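Side-chain contacts in hypothetical protein (Bacteroides uniformis, PDB 4QE0), which is of unknown function and belongs to the DUF5043 family, folding as an antiparallel sheet with helices: residues C33-D36 and F41-L44; N72-D77 and I164-M169. All blocks are in the same frame, centred on the assembly; numbering follows the deposited sequence.

Contact 1 of 2, residues C33-D36 and F41-L44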
loop_
_atom_site.group_PDB
_atom_site.type_symbol
_atom_site.label_atom_id
_atom_site.label_comp_id
_atom_site.label_asym_id
_atom_site.label_seq_id
_atom_site.Cartn_x
_atom_site.Cartn_y
_atom_site.Cartn_z
ATOM N N CYS A 33 -18.924 13.523 -8.470
ATOM C CA CYS A 33 -17.922 14.300 -9.141
ATOM C C CYS A 33 -18.458 15.743 -9.266
ATOM O O CYS A 33 -19.418 15.977 -9.966
ATOM C CB CYS A 33 -17.665 13.652 -10.495
ATOM S SG CYS A 33 -16.689 14.607 -11.654
ATOM N N ASP A 34 -17.862 16.681 -8.542
ATOM C CA ASP A 34 -18.240 18.094 -8.596
ATOM C C ASP A 34 -17.188 18.842 -9.399
ATOM O O ASP A 34 -16.000 18.753 -9.096
ATOM C CB ASP A 34 -18.314 18.703 -7.181
ATOM C CG ASP A 34 -19.493 18.201 -6.372
ATOM O OD1 ASP A 34 -20.478 17.697 -6.957
ATOM O OD2 ASP A 34 -19.422 18.322 -5.122
ATOM N N VAL A 35 -17.609 19.562 -10.433
ATOM C CA VAL A 35 -16.676 20.301 -11.293
ATOM C C VAL A 35 -17.029 21.794 -11.343
ATOM O O VAL A 35 -18.158 22.151 -11.633
ATOM C CB VAL A 35 -16.675 19.753 -12.731
ATOM C CG1 VAL A 35 -15.648 20.504 -13.582
ATOM C CG2 VAL A 35 -16.355 18.267 -12.729
ATOM N N ASP A 36 -16.066 22.650 -11.040
ATOM C CA ASP A 36 -16.232 24.105 -11.179
ATOM C C ASP A 36 -15.954 24.477 -12.625
ATOM O O ASP A 36 -14.866 24.229 -13.126
ATOM C CB ASP A 36 -15.273 24.847 -10.262
ATOM C CG ASP A 36 -15.348 26.371 -10.432
ATOM O OD1 ASP A 36 -16.444 26.938 -10.277
ATOM O OD2 ASP A 36 -14.321 27.003 -10.734
ATOM N N PHE A 41 -11.749 22.637 -11.990
ATOM C CA PHE A 41 -11.292 21.931 -10.794
ATOM C C PHE A 41 -12.330 20.897 -10.383
ATOM O O PHE A 41 -13.529 21.197 -10.316
ATOM C CB PHE A 41 -11.111 22.949 -9.671
ATOM C CG PHE A 41 -10.408 22.429 -8.449
ATOM C CD1 PHE A 41 -9.130 21.921 -8.548
ATOM C CD2 PHE A 41 -11.007 22.493 -7.205
ATOM C CE1 PHE A 41 -8.457 21.481 -7.430
ATOM C CE2 PHE A 41 -10.333 22.045 -6.071
ATOM C CZ PHE A 41 -9.063 21.551 -6.195
ATOM N N VAL A 42 -11.874 19.668 -10.162
ATOM C CA VAL A 42 -12.727 18.542 -9.845
ATOM C C VAL A 42 -12.548 18.152 -8.395
ATOM O O VAL A 42 -11.428 18.099 -7.918
ATOM C CB VAL A 42 -12.374 17.316 -10.701
ATOM C CG1 VAL A 42 -13.305 16.154 -10.393
ATOM C CG2 VAL A 42 -12.402 17.664 -12.180
ATOM N N THR A 43 -13.660 17.875 -7.721
ATOM C CA THR A 43 -13.663 17.294 -6.376
ATOM C C THR A 43 -14.424 15.969 -6.516
ATOM O O THR A 43 -15.578 15.955 -6.924
ATOM C CB THR A 43 -14.333 18.236 -5.349
ATOM O OG1 THR A 43 -13.674 19.514 -5.362
ATOM C CG2 THR A 43 -14.268 17.652 -3.939
ATOM N N LEU A 44 -13.738 14.861 -6.250
ATOM C CA LEU A 44 -14.245 13.513 -6.475
ATOM C C LEU A 44 -14.289 12.778 -5.152
ATOM O O LEU A 44 -13.267 12.689 -4.457
ATOM C CB LEU A 44 -13.324 12.792 -7.466
ATOM C CG LEU A 44 -13.679 11.352 -7.844
ATOM C CD1 LEU A 44 -15.004 11.352 -8.603
ATOM C CD2 LEU A 44 -12.575 10.705 -8.671
#
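Asp34 and Thr43 form a hydrogen-bonded backbone pair of the antiparallel contact between adjacent strands of the main sheet, in the partly buried hairpin 29-36/41-45. The two short strand segments run 4.7 Å apart at an angle of 163°. Asp34 N gives its hydrogen to Thr43 O and Thr43 N returns one to Asp34 O, both at 2.9 Å. One further hydrogen bond, from Asp36 N to Phe41 O at 3.0 Å, lies near the connecting turn. Between these bonds Val42 CA brings its hydrogen to Asp34 O at 3.4 Å, a CA-H...O contact that gives this carbonyl a second, weaker partner. Strands 29-36 and 41-45 are thus the two arms of a beta hairpin, joined by four residues and flanked by strands 22-26 and 118-126. Cys33, Val35, Val42 and Leu44 share one face. There Val42 spreads its two methyls along the neighbouring strand: CG1, anti to the backbone N (chi1 -178°), meets Cys33 SG at 3.9 Å, while CG2 touches Val35 CG2 at 4.0 Å, the two valines crossing at a slant. Leu44 bends its CD1 back to Cys33 CB, also at 4.0 Å, and also touches Phe125 of strand 118-126. The reverse face is more polar. Asp34 and Thr43 approach through their CB atoms, but the carboxylate turns elsewhere: OD2 is hydrogen-bonded to the hydroxyls of Tyr45 and Tyr53, and OD1 to the side-chain amide of Gln32. Bonds at both oxygens restrain the carboxylate's rotation. Near the turn, Ser39 OG pairs with both Asp36 OD2 and Phe41 N.

Contact 2 of 2, residues N72-D77 and I164-M169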
loop_
_atom_site.group_PDB
_atom_site.type_symbol
_atom_site.label_atom_id
_atom_site.label_comp_id
_atom_site.label_asym_id
_atom_site.label_seq_id
_atom_site.Cartn_x
_atom_site.Cartn_y
_atom_site.Cartn_z
ATOM N N ASN A 72 0.799 19.980 15.217
ATOM C CA ASN A 72 -0.157 20.590 16.151
ATOM C C ASN A 72 -1.492 19.809 16.206
ATOM O O ASN A 72 -2.373 20.152 16.990
ATOM C CB ASN A 72 -0.400 22.035 15.715
ATOM C CG ASN A 72 -0.903 22.930 16.836
ATOM O OD1 ASN A 72 -0.490 22.847 18.040
ATOM N ND2 ASN A 72 -1.765 23.799 16.463
ATOM N N VAL A 73 -1.676 18.800 15.340
ATOM C CA VAL A 73 -2.905 18.000 15.322
ATOM C C VAL A 73 -2.700 16.472 15.419
ATOM O O VAL A 73 -3.579 15.778 15.929
ATOM C CB VAL A 73 -3.808 18.326 14.105
ATOM C CG1 VAL A 73 -4.305 19.767 14.173
ATOM C CG2 VAL A 73 -3.129 18.084 12.773
ATOM N N ILE A 74 -1.585 15.943 14.906
ATOM C CA ILE A 74 -1.333 14.487 14.985
ATOM C C ILE A 74 0.096 14.165 15.382
ATOM O O ILE A 74 1.009 14.950 15.149
ATOM C CB ILE A 74 -1.601 13.767 13.645
ATOM C CG1 ILE A 74 -0.815 14.431 12.504
ATOM C CG2 ILE A 74 -3.073 13.718 13.357
ATOM C CD1 ILE A 74 -0.508 13.489 11.363
ATOM N N GLU A 75 0.277 13.012 16.020
ATOM C CA GLU A 75 1.603 12.523 16.339
ATOM C C GLU A 75 2.220 11.941 15.082
ATOM O O GLU A 75 1.602 11.132 14.393
ATOM C CB GLU A 75 1.531 11.456 17.416
ATOM C CG GLU A 75 2.884 11.010 17.941
ATOM C CD GLU A 75 2.708 10.177 19.205
ATOM O OE1 GLU A 75 2.471 8.967 19.059
ATOM O OE2 GLU A 75 2.769 10.728 20.334
ATOM N N TYR A 76 3.437 12.355 14.786
ATOM C CA TYR A 76 4.160 11.853 13.626
ATOM C C TYR A 76 4.341 10.351 13.723
ATOM O O TYR A 76 4.686 9.826 14.772
ATOM C CB TYR A 76 5.532 12.508 13.532
ATOM C CG TYR A 76 6.345 11.974 12.372
ATOM C CD1 TYR A 76 6.011 12.309 11.071
ATOM C CD2 TYR A 76 7.420 11.111 12.581
ATOM C CE1 TYR A 76 6.741 11.824 9.995
ATOM C CE2 TYR A 76 8.163 10.633 11.511
ATOM C CZ TYR A 76 7.811 10.997 10.230
ATOM O OH TYR A 76 8.527 10.533 9.160
ATOM N N ASP A 77 4.101 9.658 12.622
ATOM C CA ASP A 77 4.423 8.245 12.528
ATOM C C ASP A 77 4.985 7.981 11.154
ATOM O O ASP A 77 4.285 8.118 10.157
ATOM C CB ASP A 77 3.202 7.363 12.774
ATOM C CG ASP A 77 3.599 5.886 12.916
ATOM O OD1 ASP A 77 3.822 5.186 11.913
ATOM O OD2 ASP A 77 3.810 5.424 14.060
ATOM N N ILE A 164 -9.783 16.189 11.486
ATOM C CA ILE A 164 -8.424 16.533 11.180
ATOM C C ILE A 164 -8.186 16.305 9.682
ATOM O O ILE A 164 -8.428 15.215 9.194
ATOM C CB ILE A 164 -7.487 15.684 12.022
ATOM C CG1 ILE A 164 -7.640 16.014 13.523
ATOM C CG2 ILE A 164 -6.046 15.903 11.576
ATOM C CD1 ILE A 164 -7.023 14.992 14.462
HETATM N N MSE A 165 -7.756 17.334 8.954
HETATM C CA MSE A 165 -7.570 17.216 7.509
HETATM C C MSE A 165 -6.123 17.085 7.116
HETATM O O MSE A 165 -5.297 17.949 7.433
HETATM C CB MSE A 165 -8.108 18.459 6.798
HETATM C CG MSE A 165 -7.941 18.285 5.289
HETATM SE SE MSE A 165 -8.685 19.879 4.403
HETATM C CE MSE A 165 -7.219 21.130 4.685
ATOM N N LEU A 166 -5.806 15.999 6.415
ATOM C CA LEU A 166 -4.466 15.779 5.886
ATOM C C LEU A 166 -4.566 15.703 4.382
ATOM O O LEU A 166 -5.026 14.689 3.833
ATOM C CB LEU A 166 -3.867 14.494 6.483
ATOM C CG LEU A 166 -3.689 14.381 8.012
ATOM C CD1 LEU A 166 -3.064 13.028 8.351
ATOM C CD2 LEU A 166 -2.855 15.514 8.598
ATOM N N ALA A 167 -4.171 16.784 3.720
ATOM C CA ALA A 167 -4.276 16.887 2.277
ATOM C C ALA A 167 -2.874 17.038 1.717
ATOM O O ALA A 167 -2.070 17.837 2.230
ATOM C CB ALA A 167 -5.132 18.088 1.896
ATOM N N TRP A 168 -2.583 16.291 0.656
ATOM C CA TRP A 168 -1.262 16.342 0.044
ATOM C C TRP A 168 -1.298 16.088 -1.441
ATOM O O TRP A 168 -2.261 15.521 -1.955
ATOM C CB TRP A 168 -0.314 15.372 0.748
ATOM C CG TRP A 168 -0.477 13.902 0.423
ATOM C CD1 TRP A 168 0.314 13.174 -0.426
ATOM C CD2 TRP A 168 -1.483 12.985 0.902
ATOM N NE1 TRP A 168 -0.113 11.876 -0.475
ATOM C CE2 TRP A 168 -1.202 11.718 0.331
ATOM C CE3 TRP A 168 -2.558 13.097 1.771
ATOM C CZ2 TRP A 168 -1.965 10.571 0.607
ATOM C CZ3 TRP A 168 -3.318 11.957 2.050
ATOM C CH2 TRP A 168 -3.019 10.709 1.460
HETATM N N MSE A 169 -0.226 16.516 -2.103
HETATM C CA MSE A 169 -0.052 16.339 -3.529
HETATM C C MSE A 169 0.899 15.204 -3.743
HETATM O O MSE A 169 1.961 15.126 -3.100
HETATM C CB MSE A 169 0.598 17.552 -4.192
HETATM C CG MSE A 169 -0.011 18.878 -3.838
HETATM SE SE MSE A 169 -1.816 18.977 -4.599
HETATM C CE MSE A 169 -1.533 18.530 -6.429
#
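Val73 and Ile164 mark the closest approach of the two backbones, their CA atoms 7.1 Å apart, where the irregular loop segment 72-77 passes the beginning of strand 164-169. This is loop-on-sheet packing: strand 164-169 is the outermost strand of the antiparallel sheet within the chain, hydrogen-bonded through its backbone to strand 106-111, and the loop leads into helix 78-90, with Asp77 as N-cap through OD1 to the backbone N of Met80. The two segments meet mainly through aliphatic side chains. Ile164 CG2 is shared by two loop residues, lying 3.8 Å from Val73 CG2 and 4.1 Å from Ile74 CG2. Val73 and Ile164 lie side by side, pointing in opposite senses, whereas Ile74 lies aslant Ile164. The longer branch of Ile164 points across the loop backbone and sets CD1 at 3.8 Å from Val73 O, a van der Waals contact with a carbonyl. In Ile74 the longer branch sits between the backbone N and the carbonyl carbon (chi1 54°) and then extends (chi2 154°), which carries its terminal methyl to Leu166, two residues further along the strand. Phe152 adds to the packing around Ile74, and Tyr65 to that around Val73, whose side chain is also near a bound glycerol. Ile74 and Leu166 meet tip to tip: Ile74 CD1 stands 4.0 Å from Leu166 CD1 and 4.2 Å from Leu166 CD2.

In the fold
Both contacts reach the same antiparallel sheet but lie on opposite sides of the chain's centre, with their own centres about 23 Å apart. Contact 1 joins neighbours within the sheet and is local in sequence; contact 2 brings a loop from the first half of the chain onto a strand near its C-terminal end. Their chemistry follows this difference. The hairpin relies on backbone hydrogen bonds, with an apolar face and a more polar one, and is only partly buried. The 72-77 and 164-169 pair is mostly buried and is held by packing of aliphatic groups, while its strand satisfies backbone groups through strand 106-111 instead.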